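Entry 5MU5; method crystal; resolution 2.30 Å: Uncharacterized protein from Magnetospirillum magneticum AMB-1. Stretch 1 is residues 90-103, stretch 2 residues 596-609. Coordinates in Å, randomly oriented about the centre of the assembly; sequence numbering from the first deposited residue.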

ATOM      1  N   VAL A  90      -5.943 -11.780   6.981  1.00 63.22           N
ATOM      2  CA  VAL A  90      -5.404 -12.565   8.120  1.00 61.67           C
ATOM      3  C   VAL A  90      -4.839 -13.947   7.685  1.00 65.21           C
ATOM      4  O   VAL A  90      -5.459 -14.705   6.916  1.00 68.83           O
ATOM      5  CB  VAL A  90      -6.461 -12.730   9.260  1.00 61.83           C
ATOM      6  CG1 VAL A  90      -5.921 -13.553  10.432  1.00 56.68           C
ATOM      7  CG2 VAL A  90      -6.920 -11.356   9.756  1.00 63.84           C
ATOM      8  N   ASP A  91      -3.652 -14.257   8.196  1.00 61.47           N
ATOM      9  CA  ASP A  91      -2.950 -15.481   7.866  1.00 55.33           C
ATOM     10  C   ASP A  91      -3.113 -16.487   8.988  1.00 50.07           C
ATOM     11  O   ASP A  91      -3.596 -16.156  10.058  1.00 49.32           O
ATOM     12  CB  ASP A  91      -1.468 -15.180   7.665  1.00 59.48           C
ATOM     13  CG  ASP A  91      -0.798 -14.630   8.921  1.00 58.34           C
ATOM     14  OD1 ASP A  91       0.421 -14.791   9.081  1.00 59.66           O
ATOM     15  OD2 ASP A  91      -1.501 -14.033   9.747  1.00 69.49           O
ATOM     16  N   LEU A  92      -2.670 -17.709   8.742  1.00 47.95           N
ATOM     17  CA  LEU A  92      -2.826 -18.817   9.699  1.00 51.90           C
ATOM     18  C   LEU A  92      -2.192 -18.535  11.068  1.00 48.94           C
ATOM     19  O   LEU A  92      -2.709 -18.933  12.101  1.00 48.72           O
ATOM     20  CB  LEU A  92      -2.203 -20.092   9.129  1.00 52.73           C
ATOM     21  CG  LEU A  92      -2.718 -20.514   7.752  1.00 57.35           C
ATOM     22  CD1 LEU A  92      -1.877 -21.666   7.220  1.00 61.47           C
ATOM     23  CD2 LEU A  92      -4.202 -20.866   7.810  1.00 57.28           C
ATOM     24  N   ILE A  93      -1.073 -17.837  11.069  1.00 44.93           N
ATOM     25  CA  ILE A  93      -0.394 -17.560  12.309  1.00 44.26           C
ATOM     26  C   ILE A  93      -1.187 -16.608  13.199  1.00 42.13           C
ATOM     27  O   ILE A  93      -1.318 -16.833  14.390  1.00 42.14           O
ATOM     28  CB  ILE A  93       1.021 -17.064  12.034  1.00 45.17           C
ATOM     29  CG1 ILE A  93       1.807 -18.222  11.413  1.00 49.24           C
ATOM     30  CG2 ILE A  93       1.670 -16.588  13.320  1.00 45.94           C
ATOM     31  CD1 ILE A  93       3.192 -17.865  10.956  1.00 51.27           C
ATOM     32  N   VAL A  94      -1.735 -15.562  12.615  1.00 41.88           N
ATOM     33  CA  VAL A  94      -2.517 -14.619  13.374  1.00 43.68           C
ATOM     34  C   VAL A  94      -3.829 -15.252  13.778  1.00 44.45           C
ATOM     35  O   VAL A  94      -4.317 -14.994  14.855  1.00 44.90           O
ATOM     36  CB  VAL A  94      -2.743 -13.317  12.595  1.00 43.36           C
ATOM     37  CG1 VAL A  94      -3.700 -12.388  13.348  1.00 43.89           C
ATOM     38  CG2 VAL A  94      -1.412 -12.627  12.389  1.00 45.27           C
ATOM     39  N   LYS A  95      -4.371 -16.107  12.919  1.00 46.99           N
ATOM     40  CA  LYS A  95      -5.628 -16.774  13.177  1.00 48.64           C
ATOM     41  C   LYS A  95      -5.518 -17.589  14.463  1.00 47.18           C
ATOM     42  O   LYS A  95      -6.375 -17.507  15.338  1.00 47.79           O
ATOM     43  CB  LYS A  95      -5.961 -17.671  11.991  1.00 54.53           C
ATOM     44  CG  LYS A  95      -7.368 -18.234  11.981  1.00 61.44           C
ATOM     45  CD  LYS A  95      -7.463 -19.432  11.042  1.00 66.49           C
ATOM     46  CE  LYS A  95      -8.826 -20.097  11.124  1.00 71.11           C
ATOM     47  NZ  LYS A  95      -8.751 -21.488  10.599  1.00 74.93           N
ATOM     48  N   ARG A  96      -4.445 -18.363  14.567  1.00 47.61           N
ATOM     49  CA  ARG A  96      -4.160 -19.184  15.740  1.00 48.55           C
ATOM     50  C   ARG A  96      -3.986 -18.313  16.993  1.00 45.07           C
ATOM     51  O   ARG A  96      -4.489 -18.615  18.067  1.00 46.08           O
ATOM     52  CB  ARG A  96      -2.866 -19.971  15.512  1.00 51.35           C
ATOM     53  CG  ARG A  96      -2.605 -21.054  16.532  1.00 57.20           C
ATOM     54  CD  ARG A  96      -3.457 -22.265  16.181  1.00 64.81           C
ATOM     55  NE  ARG A  96      -3.834 -23.050  17.342  1.00 69.54           N
ATOM     56  CZ  ARG A  96      -4.611 -24.128  17.298  1.00 74.52           C
ATOM     57  NH1 ARG A  96      -5.107 -24.558  16.144  1.00 77.59           N
ATOM     58  NH2 ARG A  96      -4.903 -24.775  18.418  1.00 79.38           N
ATOM     59  N   PHE A  97      -3.234 -17.239  16.844  1.00 41.18           N
ATOM     60  CA  PHE A  97      -3.002 -16.325  17.933  1.00 40.55           C
ATOM     61  C   PHE A  97      -4.330 -15.771  18.446  1.00 39.38           C
ATOM     62  O   PHE A  97      -4.582 -15.763  19.656  1.00 36.60           O
ATOM     63  CB  PHE A  97      -2.083 -15.175  17.482  1.00 37.42           C
ATOM     64  CG  PHE A  97      -1.985 -14.048  18.473  1.00 36.12           C
ATOM     65  CD1 PHE A  97      -1.270 -14.197  19.651  1.00 38.64           C
ATOM     66  CD2 PHE A  97      -2.593 -12.835  18.224  1.00 36.36           C
ATOM     67  CE1 PHE A  97      -1.168 -13.155  20.563  1.00 38.05           C
ATOM     68  CE2 PHE A  97      -2.508 -11.793  19.127  1.00 36.85           C
ATOM     69  CZ  PHE A  97      -1.795 -11.955  20.302  1.00 37.30           C
ATOM     70  N   LEU A  98      -5.146 -15.276  17.519  1.00 38.97           N
ATOM     71  CA  LEU A  98      -6.398 -14.624  17.872  1.00 41.78           C
ATOM     72  C   LEU A  98      -7.316 -15.629  18.514  1.00 40.60           C
ATOM     73  O   LEU A  98      -7.914 -15.371  19.552  1.00 38.96           O
ATOM     74  CB  LEU A  98      -7.082 -14.008  16.645  1.00 43.51           C
ATOM     75  CG  LEU A  98      -8.456 -13.364  16.901  1.00 44.16           C
ATOM     76  CD1 LEU A  98      -8.367 -12.292  17.971  1.00 45.09           C
ATOM     77  CD2 LEU A  98      -9.024 -12.758  15.631  1.00 44.24           C
ATOM     78  N   TYR A  99      -7.412 -16.796  17.905  1.00 41.90           N
ATOM     79  CA  TYR A  99      -8.261 -17.846  18.473  1.00 43.58           C
ATOM     80  C   TYR A  99      -7.851 -18.127  19.932  1.00 43.63           C
ATOM     81  O   TYR A  99      -8.725 -18.208  20.824  1.00 44.71           O
ATOM     82  CB  TYR A  99      -8.199 -19.122  17.616  1.00 44.40           C
ATOM     83  CG  TYR A  99      -9.079 -20.234  18.117  1.00 48.39           C
ATOM     84  CD1 TYR A  99      -8.601 -21.158  19.039  1.00 49.00           C
ATOM     85  CD2 TYR A  99     -10.393 -20.363  17.674  1.00 50.41           C
ATOM     86  CE1 TYR A  99      -9.406 -22.170  19.509  1.00 52.29           C
ATOM     87  CE2 TYR A  99     -11.206 -21.380  18.138  1.00 51.81           C
ATOM     88  CZ  TYR A  99     -10.703 -22.277  19.059  1.00 54.28           C
ATOM     89  OH  TYR A  99     -11.487 -23.300  19.537  1.00 61.90           O
ATOM     90  N   ASN A 100      -6.540 -18.225  20.191  1.00 40.28           N
ATOM     91  CA  ASN A 100      -6.086 -18.577  21.537  1.00 41.88           C
ATOM     92  C   ASN A 100      -6.336 -17.524  22.582  1.00 40.46           C
ATOM     93  O   ASN A 100      -6.765 -17.857  23.680  1.00 40.01           O
ATOM     94  CB  ASN A 100      -4.611 -18.965  21.575  1.00 42.68           C
ATOM     95  CG  ASN A 100      -4.342 -20.305  20.918  1.00 42.91           C
ATOM     96  OD1 ASN A 100      -5.243 -20.970  20.424  1.00 44.91           O
ATOM     97  ND2 ASN A 100      -3.089 -20.686  20.886  1.00 43.36           N
ATOM     98  N   ILE A 101      -6.071 -16.259  22.269  1.00 39.97           N
ATOM     99  CA  ILE A 101      -6.298 -15.237  23.264  1.00 39.71           C
ATOM    100  C   ILE A 101      -7.777 -15.165  23.623  1.00 41.18           C
ATOM    101  O   ILE A 101      -8.121 -14.998  24.780  1.00 41.68           O
ATOM    102  CB  ILE A 101      -5.740 -13.839  22.885  1.00 40.44           C
ATOM    103  CG1 ILE A 101      -6.509 -13.198  21.718  1.00 42.46           C
ATOM    104  CG2 ILE A 101      -4.231 -13.922  22.665  1.00 39.86           C
ATOM    105  CD1 ILE A 101      -6.053 -11.792  21.397  1.00 42.14           C
ATOM    106  N   LEU A 102      -8.653 -15.312  22.639  1.00 42.53           N
ATOM    107  CA  LEU A 102     -10.087 -15.228  22.905  1.00 43.93           C
ATOM    108  C   LEU A 102     -10.620 -16.415  23.669  1.00 44.83           C
ATOM    109  O   LEU A 102     -11.439 -16.254  24.590  1.00 47.46           O
ATOM    110  CB  LEU A 102     -10.860 -15.080  21.600  1.00 42.96           C
ATOM    111  CG  LEU A 102     -10.561 -13.784  20.872  1.00 41.53           C
ATOM    112  CD1 LEU A 102     -11.389 -13.780  19.601  1.00 41.42           C
ATOM    113  CD2 LEU A 102     -10.868 -12.574  21.746  1.00 41.85           C
ATOM    114  N   LYS A 103     -10.167 -17.601  23.284  1.00 42.84           N
ATOM    115  CA  LYS A 103     -10.565 -18.803  23.975  1.00 42.55           C
ATOM    116  C   LYS A 103     -10.135 -18.766  25.462  1.00 42.80           C
ATOM    117  O   LYS A 103     -10.943 -19.046  26.349  1.00 43.95           O
ATOM    118  CB  LYS A 103      -9.990 -20.010  23.269  1.00 43.14           C
ATOM    119  CG  LYS A 103     -10.258 -21.303  23.994  1.00 48.16           C
ATOM    120  CD  LYS A 103      -9.497 -22.459  23.362  1.00 51.25           C
ATOM    121  CE  LYS A 103      -9.544 -23.692  24.261  1.00 55.21           C
ATOM    122  NZ  LYS A 103     -10.939 -23.985  24.704  1.00 56.76           N
ATOM    123  N   GLY A 596       4.203  -8.097   8.686  1.00 39.01           N
ATOM    124  CA  GLY A 596       2.786  -8.221   8.379  1.00 39.71           C
ATOM    125  C   GLY A 596       2.107  -9.086   9.415  1.00 40.58           C
ATOM    126  O   GLY A 596       1.038  -8.747   9.929  1.00 41.29           O
ATOM    127  N   THR A 597       2.752 -10.194   9.742  1.00 40.11           N
ATOM    128  CA  THR A 597       2.201 -11.120  10.683  1.00 40.81           C
ATOM    129  C   THR A 597       2.142 -10.504  12.079  1.00 43.01           C
ATOM    130  O   THR A 597       1.054 -10.443  12.677  1.00 42.13           O
ATOM    131  CB  THR A 597       2.970 -12.427  10.605  1.00 41.63           C
ATOM    132  OG1 THR A 597       2.778 -12.970   9.282  1.00 40.83           O
ATOM    133  CG2 THR A 597       2.482 -13.424  11.656  1.00 42.27           C
ATOM    134  N   LEU A 598       3.269  -9.986  12.571  1.00 41.68           N
ATOM    135  CA  LEU A 598       3.292  -9.357  13.906  1.00 43.24           C
ATOM    136  C   LEU A 598       2.358  -8.133  14.067  1.00 43.58           C
ATOM    137  O   LEU A 598       1.719  -7.970  15.117  1.00 39.76           O
ATOM    138  CB  LEU A 598       4.714  -8.974  14.306  1.00 45.87           C
ATOM    139  CG  LEU A 598       5.729 -10.120  14.378  1.00 48.65           C
ATOM    140  CD1 LEU A 598       7.068  -9.584  14.839  1.00 51.03           C
ATOM    141  CD2 LEU A 598       5.269 -11.246  15.287  1.00 49.91           C
ATOM    142  N   MET A 599       2.265  -7.289  13.041  1.00 42.59           N
ATOM    143  CA  MET A 599       1.400  -6.109  13.105  1.00 46.38           C
ATOM    144  C   MET A 599      -0.076  -6.471  13.082  1.00 45.72           C
ATOM    145  O   MET A 599      -0.892  -5.791  13.690  1.00 46.64           O
ATOM    146  CB  MET A 599       1.698  -5.108  11.982  1.00 50.98           C
ATOM    147  CG  MET A 599       2.967  -4.278  12.172  1.00 57.26           C
ATOM    148  SD  MET A 599       2.962  -3.185  13.618  1.00 66.66           S
ATOM    149  CE  MET A 599       3.654  -4.245  14.877  1.00 68.42           C
ATOM    150  N   MET A 600      -0.424  -7.532  12.385  1.00 42.55           N
ATOM    151  CA  MET A 600      -1.783  -7.983  12.400  1.00 45.82           C
ATOM    152  C   MET A 600      -2.139  -8.590  13.742  1.00 42.56           C
ATOM    153  O   MET A 600      -3.276  -8.409  14.211  1.00 38.50           O
ATOM    154  CB  MET A 600      -2.011  -8.986  11.295  1.00 53.13           C
ATOM    155  CG  MET A 600      -1.940  -8.294   9.964  1.00 64.60           C
ATOM    156  SD  MET A 600      -3.118  -6.932   9.908  1.00 77.42           S
ATOM    157  CE  MET A 600      -4.622  -7.921   9.739  1.00 77.09           C
ATOM    158  N   ALA A 601      -1.190  -9.312  14.350  1.00 37.95           N
ATOM    159  CA  ALA A 601      -1.409  -9.824  15.689  1.00 37.47           C
ATOM    160  C   ALA A 601      -1.643  -8.656  16.650  1.00 37.57           C
ATOM    161  O   ALA A 601      -2.555  -8.696  17.452  1.00 40.43           O
ATOM    162  CB  ALA A 601      -0.247 -10.677  16.134  1.00 36.82           C
ATOM    163  N   ALA A 602      -0.857  -7.594  16.522  1.00 38.96           N
ATOM    164  CA  ALA A 602      -1.007  -6.408  17.379  1.00 40.28           C
ATOM    165  C   ALA A 602      -2.331  -5.731  17.195  1.00 40.45           C
ATOM    166  O   ALA A 602      -2.918  -5.254  18.157  1.00 39.77           O
ATOM    167  CB  ALA A 602       0.108  -5.412  17.149  1.00 40.34           C
ATOM    168  N   MET A 603      -2.798  -5.694  15.964  1.00 40.36           N
ATOM    169  CA  MET A 603      -4.077  -5.101  15.666  1.00 42.68           C
ATOM    170  C   MET A 603      -5.194  -5.866  16.365  1.00 43.63           C
ATOM    171  O   MET A 603      -6.132  -5.244  16.915  1.00 42.05           O
ATOM    172  CB  MET A 603      -4.328  -5.151  14.177  1.00 47.10           C
ATOM    173  CG  MET A 603      -5.563  -4.375  13.781  1.00 54.63           C
ATOM    174  SD  MET A 603      -6.200  -5.011  12.242  1.00 69.77           S
ATOM    175  CE  MET A 603      -7.003  -6.465  12.922  1.00 67.22           C
ATOM    176  N   CYS A 604      -5.099  -7.201  16.313  1.00 41.48           N
ATOM    177  CA  CYS A 604      -6.062  -8.110  16.957  1.00 42.30           C
ATOM    178  C   CYS A 604      -6.089  -7.931  18.466  1.00 39.97           C
ATOM    179  O   CYS A 604      -7.137  -7.652  19.031  1.00 37.66           O
ATOM    180  CB  CYS A 604      -5.760  -9.578  16.609  1.00 44.28           C
ATOM    181  SG  CYS A 604      -6.065  -9.949  14.850  1.00 50.87           S
ATOM    182  N   TYR A 605      -4.947  -8.038  19.133  1.00 40.49           N
ATOM    183  CA  TYR A 605      -4.999  -7.873  20.570  1.00 41.69           C
ATOM    184  C   TYR A 605      -5.381  -6.446  20.993  1.00 42.82           C
ATOM    185  O   TYR A 605      -6.070  -6.264  21.979  1.00 45.33           O
ATOM    186  CB  TYR A 605      -3.739  -8.386  21.267  1.00 43.26           C
ATOM    187  CG  TYR A 605      -2.448  -7.641  21.071  1.00 45.47           C
ATOM    188  CD1 TYR A 605      -2.227  -6.381  21.645  1.00 43.25           C
ATOM    189  CD2 TYR A 605      -1.400  -8.248  20.386  1.00 49.54           C
ATOM    190  CE1 TYR A 605      -1.012  -5.733  21.484  1.00 47.55           C
ATOM    191  CE2 TYR A 605      -0.183  -7.613  20.238  1.00 53.16           C
ATOM    192  CZ  TYR A 605       0.003  -6.354  20.789  1.00 50.28           C
ATOM    193  OH  TYR A 605       1.198  -5.694  20.645  1.00 60.14           O
ATOM    194  N   ASP A 606      -4.985  -5.448  20.221  1.00 42.80           N
ATOM    195  CA  ASP A 606      -5.275  -4.069  20.570  1.00 43.29           C
ATOM    196  C   ASP A 606      -6.783  -3.820  20.563  1.00 43.44           C
ATOM    197  O   ASP A 606      -7.319  -3.108  21.420  1.00 42.11           O
ATOM    198  CB  ASP A 606      -4.574  -3.109  19.613  1.00 42.68           C
ATOM    199  CG  ASP A 606      -5.010  -1.678  19.821  1.00 50.38           C
ATOM    200  OD1 ASP A 606      -4.572  -1.040  20.819  1.00 49.95           O
ATOM    201  OD2 ASP A 606      -5.828  -1.188  18.990  1.00 54.17           O
ATOM    202  N   TYR A 607      -7.461  -4.414  19.590  1.00 42.18           N
ATOM    203  CA  TYR A 607      -8.888  -4.290  19.478  1.00 40.88           C
ATOM    204  C   TYR A 607      -9.558  -4.889  20.718  1.00 40.89           C
ATOM    205  O   TYR A 607     -10.417  -4.257  21.341  1.00 38.68           O
ATOM    206  CB  TYR A 607      -9.398  -4.981  18.203  1.00 42.18           C
ATOM    207  CG  TYR A 607     -10.896  -4.879  18.045  1.00 44.06           C
ATOM    208  CD1 TYR A 607     -11.474  -3.800  17.395  1.00 45.67           C
ATOM    209  CD2 TYR A 607     -11.730  -5.844  18.584  1.00 45.27           C
ATOM    210  CE1 TYR A 607     -12.854  -3.694  17.273  1.00 50.54           C
ATOM    211  CE2 TYR A 607     -13.100  -5.756  18.468  1.00 49.60           C
ATOM    212  CZ  TYR A 607     -13.663  -4.680  17.806  1.00 52.36           C
ATOM    213  OH  TYR A 607     -15.039  -4.595  17.704  1.00 57.93           O
ATOM    214  N   TYR A 608      -9.155  -6.095  21.090  1.00 40.48           N
ATOM    215  CA  TYR A 608      -9.845  -6.787  22.182  1.00 41.40           C
ATOM    216  C   TYR A 608      -9.495  -6.317  23.595  1.00 41.18           C
ATOM    217  O   TYR A 608     -10.377  -6.321  24.464  1.00 40.89           O
ATOM    218  CB  TYR A 608      -9.741  -8.307  22.019  1.00 40.79           C
ATOM    219  CG  TYR A 608     -10.557  -8.806  20.830  1.00 41.94           C
ATOM    220  CD1 TYR A 608     -11.942  -8.837  20.890  1.00 44.38           C
ATOM    221  CD2 TYR A 608      -9.944  -9.237  19.650  1.00 41.00           C
ATOM    222  CE1 TYR A 608     -12.698  -9.292  19.818  1.00 46.33           C
ATOM    223  CE2 TYR A 608     -10.689  -9.681  18.577  1.00 41.42           C
ATOM    224  CZ  TYR A 608     -12.065  -9.708  18.668  1.00 45.84           C
ATOM    225  OH  TYR A 608     -12.839 -10.142  17.621  1.00 49.01           O
ATOM    226  N   VAL A 609      -8.251  -5.886  23.843  1.00 39.67           N
ATOM    227  CA  VAL A 609      -7.914  -5.416  25.197  1.00 43.11           C
ATOM    228  C   VAL A 609      -8.704  -4.181  25.651  1.00 43.11           C
ATOM    229  O   VAL A 609      -8.971  -4.025  26.843  1.00 43.68           O
ATOM    230  CB  VAL A 609      -6.419  -5.081  25.422  1.00 46.72           C
ATOM    231  CG1 VAL A 609      -5.598  -6.325  25.391  1.00 51.35           C
ATOM    232  CG2 VAL A 609      -5.912  -4.063  24.421  1.00 47.25           C
TER

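Residues 92-103 form a helix that begins just after D91 and runs on beyond K103, and residues 596-609 belong to a second helix that starts earlier in the same chain and is kinked around G596 and T597. The two run in the same general direction, with 26° between their N-to-C directions, and their axes approach to 9.2 Å. They diverge along their length: the CA atoms of V94 and A601 lie 5.4 Å apart, those of L98 and C604 6.6 Å, and those of L102 and Y608 8.5 Å. Together the stretches bury 601 Å².

At the close end, D91 serves both helices. It occupies the N-cap position, where its OD2 accepts a hydrogen bond from V94 N (3.3 Å) and satisfies an amide that has no preceding turn to bond to. Its other carboxylate oxygen, OD1, accepts a hydrogen bond from T597 OG1 at 3.0 Å, the only hydrogen bond between the stretches. Carboxylate and hydroxyl thus pair in a buried setting, while the methyl of the same threonine, CG2, packs 3.7 Å from I93 CG2.

V94 sits as a knob among T597, M600, A601 and C604. Its CG2 lies 3.3 Å from T597 O and 3.8 Å from M600 CB, and CG1 reaches C604 SG at 3.7 Å. A branched but short side chain fits this position, where the V94 and A601 CA atoms are 5.4 Å apart and A601 carries only a methyl. V90, at the exposed margin, adds a looser contact from its CG2 to M600 CE (4.1 Å).

One turn on, F97 places its ring beside A601, with CD2 3.8 Å from A601 CB, and brings CZ to 3.7 Å from Y605 CD2, at the edge of the tyrosine ring. I101 follows one turn later, its CD1 4.1 Å from Y605 CB, so that Y605 meets two buried apolar side chains.

A second row is formed by L98 and L102. The CA-to-CB bond of L98 points sideways, yet the end of its side chain comes nearer the other helix, placing CD1 4.0 Å from C604 CB and 3.5 Å from Y608 CE2. L102 CD2 sits over one face of the Y608 ring, 3.9 Å from its centroid and 11° off the normal, in a CH-pi contact. The broad tyrosine ring therefore spans the wider gap and receives both leucines. K95, R96, Y99 and K103, all exposed, take no part in the contact.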